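Local coordinates for protein diaminopimelate decarboxylase (Helicobacter pylori, PDB 2QGH) that catalyses the pyridoxal-5'-phosphate-dependent decarboxylation of meso-diaminopimelate to L-lysine, the last step of bacterial lysine biosynthesis, at residues P34-F40 and L392-E398; V202-I206 and A219-V223; Q294-E298 and E363-G367. All blocks are in the same frame, centred on the assembly; numbering follows the deposited sequence.

Overall arrangement
The chain combines an eight-stranded parallel beta/alpha-barrel with a mixed beta-sheet domain. Contact 2 lies in the barrel, where the end of strand 197-203 and the residues after it meet helix 213-232 behind the pyridoxal phosphate. Contacts 1 and 3 belong to the mixed sheet, in which strands 35-39 and 289-299 are neighbours; their centres are 22 Å apart, against 35 Å between contacts 1 and 2 and 48 Å between contacts 2 and 3. Along the sequence, contact 1 pairs an early strand with a late one and encloses the other two in series. The sheet domain is built from segments on both sides of the barrel sequence, and contact 3 carries it to the second subunit.

Contact 1: residues P34-F40 and L392-E398; sequences PFYLYDF and LLELALE
Tyr36 and Tyr38 pair with Glu394 and Ala396 in a parallel two-strand portion of the mixed beta-sheet, joining strand 35-39 to strand 393-397. Strand 289-299 borders the first strand and strand 402-406 the second. Main-chain bonds include Leu395 N to Tyr36 O, 2.8 Å and nearly straight (177°).

The packing is dense on the face of Tyr36, Tyr38 and Glu394 and at the Pro34 end, where Pro34 CG presses on Leu392 CD2 at 3.5 Å, the side chains crossing at about a right angle, and Leu392 CD1 reaches Tyr36 CE2. Tyr36 and Glu394 run side by side. Glu394 has CG beside its backbone N (chi1 -78°) and is extended beyond it, bringing OE2 to Tyr38 OH, which donates to it at 2.5 Å, nearly along the C-O axis. OE2 also bonds Ser380, and OE1 forms a salt bridge with Arg406.

The solvent side is the face that carries Phe35 and Leu395: there Leu37, Asp39 and Leu397 are partly exposed, as is Glu398 just past the strand. Glu398 forms a salt bridge with Arg403. Ala396 CB sits over the Phe40 ring, 3.7 Å from its centroid.

Contact 2: residues V202-I206 and A219-V223; sequences VHFHI and ASQKV. With PLP (pyridoxal-5'-phosphate), chain B.
The pyridoxal-phosphate pocket of this beta/alpha-barrel is backed by the contact between Phe204 and helix 213-232, within the right-handed beta-alpha-beta unit that runs from strand 197-203 through the helix to strand 239-241. Consecutive residues of 202-206 face opposite ways: Val202, Phe204 and Ile206 point to the helix, while His203 and His205 point away from it and to the cofactor side.

On the helix side no hydrogen bond crosses, and the interaction is apolar packing around one ring. Phe204 points toward the helix, and its first torsion, with CG between the backbone N and the carbonyl carbon (chi1 74°), sets where the ring stands. Ala219 CB rests over one face of the ring, 4.1 Å from its centroid and 29° off the normal, a CH-pi contact. Val223, one turn later, comes in obliquely and puts CG2 3.5 Å from Phe204 CD1. Ser220 OG stands at the ring edge, near its plane and 3.5 Å from Phe204 CZ, with its polar needs met by the carbonyl oxygen of Ile216. The cluster is extended by Val202 CG1, 4.0 Å from Val223 CG1, where the two valines slide past each other in opposite directions, and by Ile206 CG2 against Ala219 CB.

On the other side of the segment, His205 lays the face of its imidazole on the pyridine ring. A hydrogen bond between ND1 and the backbone N of Gly244 holds that imidazole in its rotation. His203 NE2 bonds Glu279 OE1, and the same histidine turns its ring edge to the cofactor methyl C2A. The closest approach of His205 to the cofactor is NE2, 3.3 Å from PLP C4A, the carbon attached to ring atom C4.

Contact 3: residues Q294-E298 and E363-G367; sequences QVLYE and ELEPG
Val295 and Leu364 bring their side chains together at about a right angle, where strand 289-299 of the mixed sheet meets the loop between strands 354-361 and 369-372. Val295 CG2 touches Leu364 CD1 at 3.8 Å, a small apolar contact between a carboxylate bond at one end and a main-chain bond at the other.

At the first end, the Glu298 side chain bends at chi2 (-111°) and brings its carboxylate over the loop backbone. OE1 accepts Leu364 N at 3.0 Å, the donor approaching from above the carboxylate plane. The same oxygen forms a salt bridge with Arg305, which would probably temper the repulsion between Glu298 and nearby Glu363.

At the other end the extended Gln294 side chain packs alongside Gly367, with OE1 3.2 Å from Gly367 CA, and its NE2 is bonded to Thr33. Pro366 sets CG 3.4 Å from Leu296 O. Leu296 and Tyr297 form a classic beta bulge opposite Ile308. Both side chains turn from the loop and pack on the second subunit, where Tyr297 OH is hydrogen-bonded to Lys112 O of that subunit. The main-chain link is Gly367 N to Val295 O, 2.9 Å long with 165° at the hydrogen.

Contact 1: residues P34-F40 and L392-E398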
loop_
_atom_site.group_PDB
_atom_site.type_symbol
_atom_site.label_atom_id
_atom_site.label_comp_id
_atom_site.label_asym_id
_atom_site.label_seq_id
_atom_site.Cartn_x
_atom_site.Cartn_y
_atom_site.Cartn_z
ATOM N N PRO A 34 14.251 -6.680 8.610
ATOM C CA PRO A 34 13.734 -5.529 9.361
ATOM C C PRO A 34 12.515 -5.969 10.167
ATOM O O PRO A 34 11.876 -6.969 9.845
ATOM C CB PRO A 34 13.364 -4.545 8.260
ATOM C CG PRO A 34 12.800 -5.472 7.194
ATOM C CD PRO A 34 13.784 -6.644 7.206
ATOM N N PHE A 35 12.199 -5.241 11.224
ATOM C CA PHE A 35 11.033 -5.597 12.007
ATOM C C PHE A 35 10.451 -4.415 12.744
ATOM O O PHE A 35 11.076 -3.366 12.854
ATOM C CB PHE A 35 11.361 -6.717 12.999
ATOM C CG PHE A 35 12.527 -6.419 13.915
ATOM C CD1 PHE A 35 13.802 -6.895 13.619
ATOM C CD2 PHE A 35 12.338 -5.710 15.099
ATOM C CE1 PHE A 35 14.872 -6.673 14.492
ATOM C CE2 PHE A 35 13.400 -5.485 15.977
ATOM C CZ PHE A 35 14.671 -5.968 15.674
ATOM N N TYR A 36 9.227 -4.576 13.216
ATOM C CA TYR A 36 8.584 -3.534 13.983
ATOM C C TYR A 36 8.802 -3.851 15.463
ATOM O O TYR A 36 8.684 -5.004 15.877
ATOM C CB TYR A 36 7.089 -3.498 13.665
ATOM C CG TYR A 36 6.746 -2.760 12.387
ATOM C CD1 TYR A 36 6.733 -1.369 12.352
ATOM C CD2 TYR A 36 6.418 -3.451 11.221
ATOM C CE1 TYR A 36 6.399 -0.677 11.195
ATOM C CE2 TYR A 36 6.083 -2.765 10.050
ATOM C CZ TYR A 36 6.072 -1.378 10.051
ATOM O OH TYR A 36 5.713 -0.687 8.919
ATOM N N LEU A 37 9.142 -2.833 16.248
ATOM C CA LEU A 37 9.350 -2.998 17.689
ATOM C C LEU A 37 8.463 -1.995 18.430
ATOM O O LEU A 37 8.528 -0.786 18.170
ATOM C CB LEU A 37 10.818 -2.755 18.059
ATOM C CG LEU A 37 11.216 -2.966 19.526
ATOM C CD1 LEU A 37 10.979 -4.412 19.932
ATOM C CD2 LEU A 37 12.683 -2.594 19.708
ATOM N N TYR A 38 7.643 -2.495 19.351
ATOM C CA TYR A 38 6.730 -1.637 20.103
ATOM C C TYR A 38 6.996 -1.561 21.599
ATOM O O TYR A 38 7.064 -2.589 22.276
ATOM C CB TYR A 38 5.281 -2.101 19.919
ATOM C CG TYR A 38 4.807 -2.141 18.486
ATOM C CD1 TYR A 38 5.069 -3.242 17.669
ATOM C CD2 TYR A 38 4.116 -1.061 17.938
ATOM C CE1 TYR A 38 4.651 -3.261 16.341
ATOM C CE2 TYR A 38 3.702 -1.069 16.620
ATOM C CZ TYR A 38 3.970 -2.168 15.823
ATOM O OH TYR A 38 3.562 -2.150 14.510
ATOM N N ASP A 39 7.139 -0.338 22.107
ATOM C CA ASP A 39 7.333 -0.117 23.540
ATOM C C ASP A 39 5.902 -0.014 24.050
ATOM O O ASP A 39 5.266 1.027 23.918
ATOM C CB ASP A 39 8.051 1.207 23.807
ATOM C CG ASP A 39 8.428 1.377 25.273
ATOM O OD1 ASP A 39 7.702 0.859 26.154
ATOM O OD2 ASP A 39 9.450 2.038 25.547
ATOM N N PHE A 40 5.397 -1.098 24.620
ATOM C CA PHE A 40 4.028 -1.127 25.096
ATOM C C PHE A 40 3.666 -0.110 26.184
ATOM O O PHE A 40 2.517 0.352 26.241
ATOM C CB PHE A 40 3.682 -2.556 25.525
ATOM C CG PHE A 40 3.085 -3.401 24.413
ATOM C CD1 PHE A 40 3.329 -3.100 23.075
ATOM C CD2 PHE A 40 2.298 -4.513 24.707
ATOM C CE1 PHE A 40 2.801 -3.890 22.049
ATOM C CE2 PHE A 40 1.766 -5.312 23.681
ATOM C CZ PHE A 40 2.024 -4.993 22.354
ATOM N N LEU A 392 6.617 -8.161 7.726
ATOM C CA LEU A 392 7.585 -8.211 8.811
ATOM C C LEU A 392 7.167 -8.832 10.150
ATOM O O LEU A 392 5.979 -9.023 10.453
ATOM C CB LEU A 392 8.103 -6.794 9.072
ATOM C CG LEU A 392 8.514 -6.014 7.825
ATOM C CD1 LEU A 392 9.005 -4.618 8.216
ATOM C CD2 LEU A 392 9.589 -6.795 7.084
ATOM N N LEU A 393 8.193 -9.130 10.938
ATOM C CA LEU A 393 8.088 -9.679 12.285
ATOM C C LEU A 393 7.780 -8.484 13.189
ATOM O O LEU A 393 8.377 -7.417 13.046
ATOM C CB LEU A 393 9.441 -10.283 12.688
ATOM C CG LEU A 393 9.781 -10.491 14.172
ATOM C CD1 LEU A 393 9.149 -11.778 14.672
ATOM C CD2 LEU A 393 11.305 -10.552 14.351
ATOM N N GLU A 394 6.849 -8.651 14.113
ATOM C CA GLU A 394 6.516 -7.567 15.015
ATOM C C GLU A 394 6.806 -8.005 16.440
ATOM O O GLU A 394 6.306 -9.029 16.891
ATOM C CB GLU A 394 5.044 -7.161 14.850
ATOM C CG GLU A 394 4.790 -6.300 13.621
ATOM C CD GLU A 394 3.372 -5.742 13.560
ATOM O OE1 GLU A 394 2.418 -6.523 13.364
ATOM O OE2 GLU A 394 3.209 -4.515 13.712
ATOM N N LEU A 395 7.631 -7.219 17.131
ATOM C CA LEU A 395 8.028 -7.511 18.506
ATOM C C LEU A 395 7.521 -6.468 19.490
ATOM O O LEU A 395 7.379 -5.296 19.146
ATOM C CB LEU A 395 9.556 -7.572 18.602
ATOM C CG LEU A 395 10.239 -8.690 17.817
ATOM C CD1 LEU A 395 11.743 -8.448 17.755
ATOM C CD2 LEU A 395 9.919 -10.019 18.480
ATOM N N ALA A 396 7.268 -6.896 20.721
ATOM C CA ALA A 396 6.794 -5.979 21.748
ATOM C C ALA A 396 7.692 -6.026 22.974
ATOM O O ALA A 396 8.299 -7.051 23.277
ATOM C CB ALA A 396 5.356 -6.317 22.144
ATOM N N LEU A 397 7.777 -4.900 23.669
ATOM C CA LEU A 397 8.579 -4.802 24.880
ATOM C C LEU A 397 7.603 -4.539 26.023
ATOM O O LEU A 397 6.819 -3.591 25.957
ATOM C CB LEU A 397 9.560 -3.633 24.760
ATOM C CG LEU A 397 10.815 -3.567 25.641
ATOM C CD1 LEU A 397 11.483 -2.220 25.412
ATOM C CD2 LEU A 397 10.470 -3.732 27.100
ATOM N N GLU A 398 7.635 -5.381 27.055
ATOM C CA GLU A 398 6.749 -5.212 28.204
ATOM C C GLU A 398 7.505 -5.160 29.538
ATOM O O GLU A 398 6.904 -5.269 30.610
ATOM C CB GLU A 398 5.718 -6.336 28.249
ATOM C CG GLU A 398 5.013 -6.576 26.930
ATOM C CD GLU A 398 3.560 -6.962 27.110
ATOM O OE1 GLU A 398 2.978 -7.556 26.174
ATOM O OE2 GLU A 398 2.997 -6.658 28.183
#

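Contact 2: residues V202-I206 and A219-V223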
loop_
_atom_site.group_PDB
_atom_site.type_symbol
_atom_site.label_atom_id
_atom_site.label_comp_id
_atom_site.label_asym_id
_atom_site.label_seq_id
_atom_site.Cartn_x
_atom_site.Cartn_y
_atom_site.Cartn_z
ATOM N N VAL A 202 -24.382 11.613 18.205
ATOM C CA VAL A 202 -24.033 12.501 17.099
ATOM C C VAL A 202 -22.544 12.270 16.988
ATOM O O VAL A 202 -21.883 12.023 18.000
ATOM C CB VAL A 202 -24.204 14.009 17.398
ATOM C CG1 VAL A 202 -24.939 14.659 16.258
ATOM C CG2 VAL A 202 -24.903 14.232 18.713
ATOM N N HIS A 203 -22.005 12.364 15.783
ATOM C CA HIS A 203 -20.578 12.138 15.615
ATOM C C HIS A 203 -19.949 13.011 14.532
ATOM O O HIS A 203 -20.632 13.483 13.623
ATOM C CB HIS A 203 -20.360 10.643 15.322
ATOM C CG HIS A 203 -18.998 10.307 14.798
ATOM N ND1 HIS A 203 -18.596 10.613 13.516
ATOM C CD2 HIS A 203 -17.951 9.672 15.379
ATOM C CE1 HIS A 203 -17.363 10.181 13.327
ATOM N NE2 HIS A 203 -16.948 9.608 14.442
ATOM N N PHE A 204 -18.647 13.250 14.653
ATOM C CA PHE A 204 -17.921 14.008 13.645
ATOM C C PHE A 204 -16.431 13.704 13.722
ATOM O O PHE A 204 -15.890 13.410 14.793
ATOM C CB PHE A 204 -18.152 15.521 13.785
ATOM C CG PHE A 204 -17.435 16.156 14.955
ATOM C CD1 PHE A 204 -18.118 16.454 16.132
ATOM C CD2 PHE A 204 -16.081 16.486 14.865
ATOM C CE1 PHE A 204 -17.465 17.073 17.195
ATOM C CE2 PHE A 204 -15.427 17.100 15.922
ATOM C CZ PHE A 204 -16.123 17.396 17.094
ATOM N N HIS A 205 -15.781 13.749 12.566
ATOM C CA HIS A 205 -14.347 13.515 12.474
ATOM C C HIS A 205 -13.868 14.340 11.288
ATOM O O HIS A 205 -14.116 13.975 10.139
ATOM C CB HIS A 205 -14.046 12.036 12.236
ATOM C CG HIS A 205 -12.583 11.741 12.173
ATOM N ND1 HIS A 205 -11.790 11.686 13.298
ATOM C CD2 HIS A 205 -11.750 11.592 11.117
ATOM C CE1 HIS A 205 -10.530 11.518 12.938
ATOM N NE2 HIS A 205 -10.478 11.457 11.620
ATOM N N ILE A 206 -13.185 15.447 11.568
ATOM C CA ILE A 206 -12.733 16.346 10.508
ATOM C C ILE A 206 -11.375 16.105 9.850
ATOM O O ILE A 206 -11.053 16.766 8.855
ATOM C CB ILE A 206 -12.778 17.825 10.981
ATOM C CG1 ILE A 206 -11.870 18.027 12.193
ATOM C CG2 ILE A 206 -14.206 18.212 11.326
ATOM C CD1 ILE A 206 -11.663 19.481 12.574
ATOM N N ALA A 219 -15.704 22.709 15.181
ATOM C CA ALA A 219 -16.572 21.590 14.833
ATOM C C ALA A 219 -17.415 21.172 16.040
ATOM O O ALA A 219 -18.598 20.874 15.907
ATOM C CB ALA A 219 -15.736 20.415 14.339
ATOM N N SER A 220 -16.804 21.159 17.218
ATOM C CA SER A 220 -17.513 20.790 18.437
ATOM C C SER A 220 -18.682 21.732 18.720
ATOM O O SER A 220 -19.768 21.295 19.096
ATOM C CB SER A 220 -16.552 20.798 19.629
ATOM O OG SER A 220 -15.515 19.846 19.456
ATOM N N GLN A 221 -18.456 23.027 18.541
ATOM C CA GLN A 221 -19.498 24.015 18.785
ATOM C C GLN A 221 -20.661 23.831 17.823
ATOM O O GLN A 221 -21.819 23.773 18.236
ATOM C CB GLN A 221 -18.922 25.419 18.639
ATOM C CG GLN A 221 -17.676 25.639 19.466
ATOM C CD GLN A 221 -17.067 27.006 19.259
ATOM O OE1 GLN A 221 -17.022 27.516 18.137
ATOM N NE2 GLN A 221 -16.578 27.604 20.341
ATOM N N LYS A 222 -20.353 23.737 16.536
ATOM C CA LYS A 222 -21.395 23.568 15.541
ATOM C C LYS A 222 -22.208 22.309 15.779
ATOM O O LYS A 222 -23.430 22.344 15.708
ATOM C CB LYS A 222 -20.797 23.550 14.135
ATOM C CG LYS A 222 -20.434 24.938 13.605
ATOM C CD LYS A 222 -19.441 25.660 14.517
ATOM C CE LYS A 222 -19.140 27.078 14.034
ATOM N NZ LYS A 222 -18.542 27.118 12.667
ATOM N N VAL A 223 -21.537 21.197 16.063
ATOM C CA VAL A 223 -22.238 19.938 16.300
ATOM C C VAL A 223 -22.973 19.963 17.636
ATOM O O VAL A 223 -24.000 19.309 17.796
ATOM C CB VAL A 223 -21.265 18.730 16.264
ATOM C CG1 VAL A 223 -22.024 17.431 16.531
ATOM C CG2 VAL A 223 -20.580 18.665 14.897
HETATM N N1 PLP B . -12.238 8.021 13.873
HETATM C C2 PLP B . -12.596 8.041 12.509
HETATM C C2A PLP B . -14.015 7.967 12.103
HETATM C C3 PLP B . -11.532 8.109 11.524
HETATM O O3 PLP B . -11.823 8.115 10.174
HETATM C C4 PLP B . -10.197 8.164 11.924
HETATM C C4A PLP B . -9.229 8.500 10.845
HETATM C C5 PLP B . -9.850 8.129 13.282
HETATM C C6 PLP B . -10.898 8.085 14.280
HETATM C C5A PLP B . -8.501 7.935 13.831
HETATM O O4P PLP B . -7.823 9.171 13.820
HETATM P P PLP B . -6.440 9.291 14.285
HETATM O O1P PLP B . -5.449 8.109 14.049
HETATM O O2P PLP B . -6.608 9.563 15.844
HETATM O O3P PLP B . -5.847 10.538 13.525
#

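Contact 3: residues Q294-E298 and E363-G367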
loop_
_atom_site.group_PDB
_atom_site.type_symbol
_atom_site.label_atom_id
_atom_site.label_comp_id
_atom_site.label_asym_id
_atom_site.label_seq_id
_atom_site.Cartn_x
_atom_site.Cartn_y
_atom_site.Cartn_z
ATOM N N GLN A 294 18.260 -2.885 8.937
ATOM C CA GLN A 294 19.712 -2.959 8.807
ATOM C C GLN A 294 20.220 -2.338 7.513
ATOM O O GLN A 294 19.521 -2.330 6.504
ATOM C CB GLN A 294 20.147 -4.428 8.883
ATOM C CG GLN A 294 21.589 -4.681 8.513
ATOM C CD GLN A 294 21.972 -6.142 8.634
ATOM O OE1 GLN A 294 23.067 -6.537 8.243
ATOM N NE2 GLN A 294 21.074 -6.951 9.184
ATOM N N VAL A 295 21.441 -1.816 7.548
ATOM C CA VAL A 295 22.042 -1.204 6.364
ATOM C C VAL A 295 22.652 -2.290 5.483
ATOM O O VAL A 295 23.400 -3.129 5.965
ATOM C CB VAL A 295 23.162 -0.221 6.746
ATOM C CG1 VAL A 295 23.786 0.377 5.484
ATOM C CG2 VAL A 295 22.612 0.868 7.642
ATOM N N LEU A 296 22.337 -2.275 4.193
ATOM C CA LEU A 296 22.891 -3.275 3.285
ATOM C C LEU A 296 24.082 -2.726 2.511
ATOM O O LEU A 296 25.145 -3.347 2.480
ATOM C CB LEU A 296 21.818 -3.766 2.314
ATOM C CG LEU A 296 20.594 -4.406 2.979
ATOM C CD1 LEU A 296 19.573 -4.772 1.914
ATOM C CD2 LEU A 296 21.019 -5.641 3.788
ATOM N N TYR A 297 23.902 -1.561 1.894
ATOM C CA TYR A 297 24.965 -0.919 1.119
ATOM C C TYR A 297 24.922 0.604 1.260
ATOM O O TYR A 297 23.923 1.169 1.701
ATOM C CB TYR A 297 24.823 -1.243 -0.380
ATOM C CG TYR A 297 24.577 -2.696 -0.708
ATOM C CD1 TYR A 297 23.315 -3.138 -1.117
ATOM C CD2 TYR A 297 25.598 -3.637 -0.582
ATOM C CE1 TYR A 297 23.078 -4.480 -1.389
ATOM C CE2 TYR A 297 25.375 -4.974 -0.847
ATOM C CZ TYR A 297 24.116 -5.394 -1.247
ATOM O OH TYR A 297 23.913 -6.733 -1.482
ATOM N N GLU A 298 26.020 1.244 0.866
ATOM C CA GLU A 298 26.166 2.700 0.842
ATOM C C GLU A 298 26.529 2.962 -0.614
ATOM O O GLU A 298 27.370 2.265 -1.175
ATOM C CB GLU A 298 27.313 3.163 1.747
ATOM C CG GLU A 298 26.920 3.441 3.194
ATOM C CD GLU A 298 26.972 4.926 3.549
ATOM O OE1 GLU A 298 26.658 5.278 4.704
ATOM O OE2 GLU A 298 27.331 5.736 2.674
ATOM N N GLU A 363 28.718 8.173 8.398
ATOM C CA GLU A 363 28.918 7.127 7.412
ATOM C C GLU A 363 28.626 5.813 8.111
ATOM O O GLU A 363 29.121 5.563 9.210
ATOM C CB GLU A 363 30.348 7.128 6.865
ATOM C CG GLU A 363 30.506 6.186 5.679
ATOM C CD GLU A 363 31.875 6.249 5.033
ATOM O OE1 GLU A 363 32.073 5.554 4.010
ATOM O OE2 GLU A 363 32.749 6.985 5.543
ATOM N N LEU A 364 27.797 4.986 7.485
ATOM C CA LEU A 364 27.433 3.698 8.063
ATOM C C LEU A 364 27.986 2.608 7.177
ATOM O O LEU A 364 28.349 2.852 6.029
ATOM C CB LEU A 364 25.911 3.551 8.146
ATOM C CG LEU A 364 25.094 4.571 8.948
ATOM C CD1 LEU A 364 23.626 4.454 8.572
ATOM C CD2 LEU A 364 25.288 4.343 10.440
ATOM N N GLU A 365 28.046 1.401 7.716
ATOM C CA GLU A 365 28.545 0.267 6.964
ATOM C C GLU A 365 27.559 -0.893 7.018
ATOM O O GLU A 365 26.672 -0.933 7.873
ATOM C CB GLU A 365 29.909 -0.164 7.506
ATOM C CG GLU A 365 29.979 -0.276 9.018
ATOM C CD GLU A 365 31.365 -0.659 9.494
ATOM O OE1 GLU A 365 31.747 -1.845 9.347
ATOM O OE2 GLU A 365 32.078 0.232 10.001
ATOM N N PRO A 366 27.698 -1.848 6.089
ATOM C CA PRO A 366 26.817 -3.016 6.030
ATOM C C PRO A 366 26.679 -3.658 7.399
ATOM O O PRO A 366 27.671 -4.032 8.024
ATOM C CB PRO A 366 27.526 -3.923 5.032
ATOM C CG PRO A 366 28.149 -2.939 4.087
ATOM C CD PRO A 366 28.732 -1.918 5.038
ATOM N N GLY A 367 25.446 -3.771 7.868
ATOM C CA GLY A 367 25.215 -4.363 9.167
ATOM C C GLY A 367 24.768 -3.366 10.218
ATOM O O GLY A 367 24.150 -3.756 11.206
#